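Local coordinates for protein group 3 allergen SMIPP-S Yv6023A04 (Sarcoptes scabiei type hominis, PDB 3H7O) that adopts the trypsin-like serine protease fold of the S1 family but is an inactivated paralogue, so probably has no proteolytic activity of its own, at residues P71-V76 with L93-P98. The protein carries 3 engineered substitutions. Residues are numbered along the deposited sequence; the frame is centred on the assembly and turned at random.
Sequences PYVSHV and LELSRP
Opposite the single residue E94 stand two, S74 and H75, a classic beta bulge in the antiparallel pairing of strands 68-78 and 91-95. S74 N donates to E94 O (2.8 Å), and E94 N returns a nearly straight bond to H75 O (2.9 Å, 176°). S74 OG, between backbone N and carbonyl carbon (chi1 57°), lies 3.3 Å from E94 O, at best a weak bond, and beside E94 CG. Past the bulge, S96 N bonds Y72 O at 2.9 Å. There R97 CB sits over one face of the Y72 ring in a CH-pi contact, 3.8 Å from its centroid. V73, V76, L93 and L95 share the other face from H75 and E94: V73 CG2 meets L95 CD2 (3.9 Å), while V76 CG2 and L93 CD2 touch side by side (3.8 Å). I55 of barrel strand 54-57, I53 of a loop and V45 of helix 42-45 extend this apolar layer. E94 CG is anti to the backbone N (chi1 -180°), the chain runs on extended, and its OE1, beside H75 CB, is hydrogen-bonded by Y77 OH. The contact thus joins a largely buried apolar face to a more exposed polar one, the bulge's extra residue absorbed by hydrogen bonds to both N and O of E94.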
loop_
_atom_site.group_PDB
_atom_site.type_symbol
_atom_site.label_atom_id
_atom_site.label_comp_id
_atom_site.label_asym_id
_atom_site.label_seq_id
_atom_site.Cartn_x
_atom_site.Cartn_y
_atom_site.Cartn_z
ATOM N N PRO A 71 10.109 13.189 -7.442
ATOM C CA PRO A 71 11.237 12.317 -7.789
ATOM C C PRO A 71 12.440 12.475 -6.853
ATOM O O PRO A 71 13.584 12.336 -7.293
ATOM C CB PRO A 71 11.614 12.814 -9.178
ATOM C CG PRO A 71 11.370 14.291 -9.084
ATOM C CD PRO A 71 10.143 14.447 -8.213
ATOM N N TYR A 72 12.187 12.776 -5.584
ATOM C CA TYR A 72 13.270 13.044 -4.644
ATOM C C TYR A 72 13.270 12.074 -3.464
ATOM O O TYR A 72 13.358 12.494 -2.309
ATOM C CB TYR A 72 13.201 14.485 -4.125
ATOM C CG TYR A 72 13.487 15.569 -5.143
ATOM C CD1 TYR A 72 14.792 16.011 -5.374
ATOM C CD2 TYR A 72 12.449 16.182 -5.843
ATOM C CE1 TYR A 72 15.056 17.030 -6.291
ATOM C CE2 TYR A 72 12.702 17.201 -6.761
ATOM C CZ TYR A 72 14.006 17.614 -6.981
ATOM O OH TYR A 72 14.253 18.615 -7.887
ATOM N N VAL A 73 13.169 10.780 -3.750
ATOM C CA VAL A 73 13.310 9.774 -2.702
ATOM C C VAL A 73 14.799 9.622 -2.363
ATOM O O VAL A 73 15.616 9.334 -3.240
ATOM C CB VAL A 73 12.674 8.416 -3.100
ATOM C CG1 VAL A 73 12.889 7.378 -2.001
ATOM C CG2 VAL A 73 11.183 8.585 -3.395
ATOM N N SER A 74 15.137 9.816 -1.089
ATOM C CA SER A 74 16.528 9.803 -0.632
ATOM C C SER A 74 16.929 8.534 0.126
ATOM O O SER A 74 18.105 8.169 0.145
ATOM C CB SER A 74 16.811 11.032 0.238
ATOM O OG SER A 74 15.925 11.080 1.345
ATOM N N HIS A 75 15.962 7.873 0.758
ATOM C CA HIS A 75 16.246 6.676 1.554
ATOM C C HIS A 75 15.049 5.734 1.619
ATOM O O HIS A 75 13.899 6.173 1.562
ATOM C CB HIS A 75 16.680 7.061 2.974
ATOM C CG HIS A 75 17.371 5.959 3.719
ATOM N ND1 HIS A 75 18.723 5.713 3.597
ATOM C CD2 HIS A 75 16.902 5.044 4.601
ATOM C CE1 HIS A 75 19.054 4.691 4.367
ATOM N NE2 HIS A 75 17.968 4.266 4.986
ATOM N N VAL A 76 15.345 4.440 1.736
ATOM C CA VAL A 76 14.345 3.395 1.920
ATOM C C VAL A 76 14.609 2.731 3.271
ATOM O O VAL A 76 15.697 2.191 3.499
ATOM C CB VAL A 76 14.410 2.335 0.785
ATOM C CG1 VAL A 76 13.427 1.196 1.043
ATOM C CG2 VAL A 76 14.140 2.975 -0.571
ATOM N N LEU A 93 9.528 5.294 2.659
ATOM C CA LEU A 93 10.323 6.069 1.720
ATOM C C LEU A 93 10.507 7.478 2.263
ATOM O O LEU A 93 9.530 8.143 2.599
ATOM C CB LEU A 93 9.649 6.105 0.341
ATOM C CG LEU A 93 9.255 4.762 -0.292
ATOM C CD1 LEU A 93 8.577 4.980 -1.635
ATOM C CD2 LEU A 93 10.450 3.829 -0.446
ATOM N N GLU A 94 11.760 7.919 2.356
ATOM C CA GLU A 94 12.071 9.283 2.792
ATOM C C GLU A 94 12.314 10.206 1.604
ATOM O O GLU A 94 12.951 9.814 0.625
ATOM C CB GLU A 94 13.287 9.295 3.720
ATOM C CG GLU A 94 13.666 10.686 4.224
ATOM C CD GLU A 94 14.819 10.672 5.200
ATOM O OE1 GLU A 94 15.374 9.586 5.466
ATOM O OE2 GLU A 94 15.173 11.757 5.704
ATOM N N LEU A 95 11.809 11.434 1.708
ATOM C CA LEU A 95 11.975 12.442 0.668
ATOM C C LEU A 95 12.948 13.543 1.078
ATOM O O LEU A 95 12.969 13.964 2.237
ATOM C CB LEU A 95 10.618 13.046 0.307
ATOM C CG LEU A 95 9.629 12.055 -0.294
ATOM C CD1 LEU A 95 8.202 12.509 -0.026
ATOM C CD2 LEU A 95 9.898 11.860 -1.790
ATOM N N SER A 96 13.761 13.996 0.124
ATOM C CA SER A 96 14.655 15.131 0.355
ATOM C C SER A 96 13.965 16.451 0.011
ATOM O O SER A 96 14.308 17.504 0.555
ATOM C CB SER A 96 15.952 14.976 -0.444
ATOM O OG SER A 96 15.697 14.985 -1.837
ATOM N N ARG A 97 13.003 16.377 -0.908
ATOM C CA ARG A 97 12.132 17.491 -1.266
ATOM C C ARG A 97 10.717 17.046 -0.900
ATOM O O ARG A 97 10.269 15.985 -1.344
ATOM C CB ARG A 97 12.245 17.791 -2.765
ATOM C CG ARG A 97 11.521 19.045 -3.257
ATOM C CD ARG A 97 10.129 18.748 -3.823
ATOM N NE ARG A 97 9.563 19.947 -4.436
ATOM C CZ ARG A 97 8.815 20.840 -3.795
ATOM N NH1 ARG A 97 8.507 20.669 -2.512
ATOM N NH2 ARG A 97 8.370 21.909 -4.442
ATOM N N PRO A 98 10.007 17.846 -0.078
ATOM C CA PRO A 98 8.746 17.352 0.489
ATOM C C PRO A 98 7.596 17.305 -0.512
ATOM O O PRO A 98 7.605 18.044 -1.496
ATOM C CB PRO A 98 8.438 18.364 1.593
ATOM C CG PRO A 98 9.083 19.626 1.142
ATOM C CD PRO A 98 10.300 19.232 0.336
#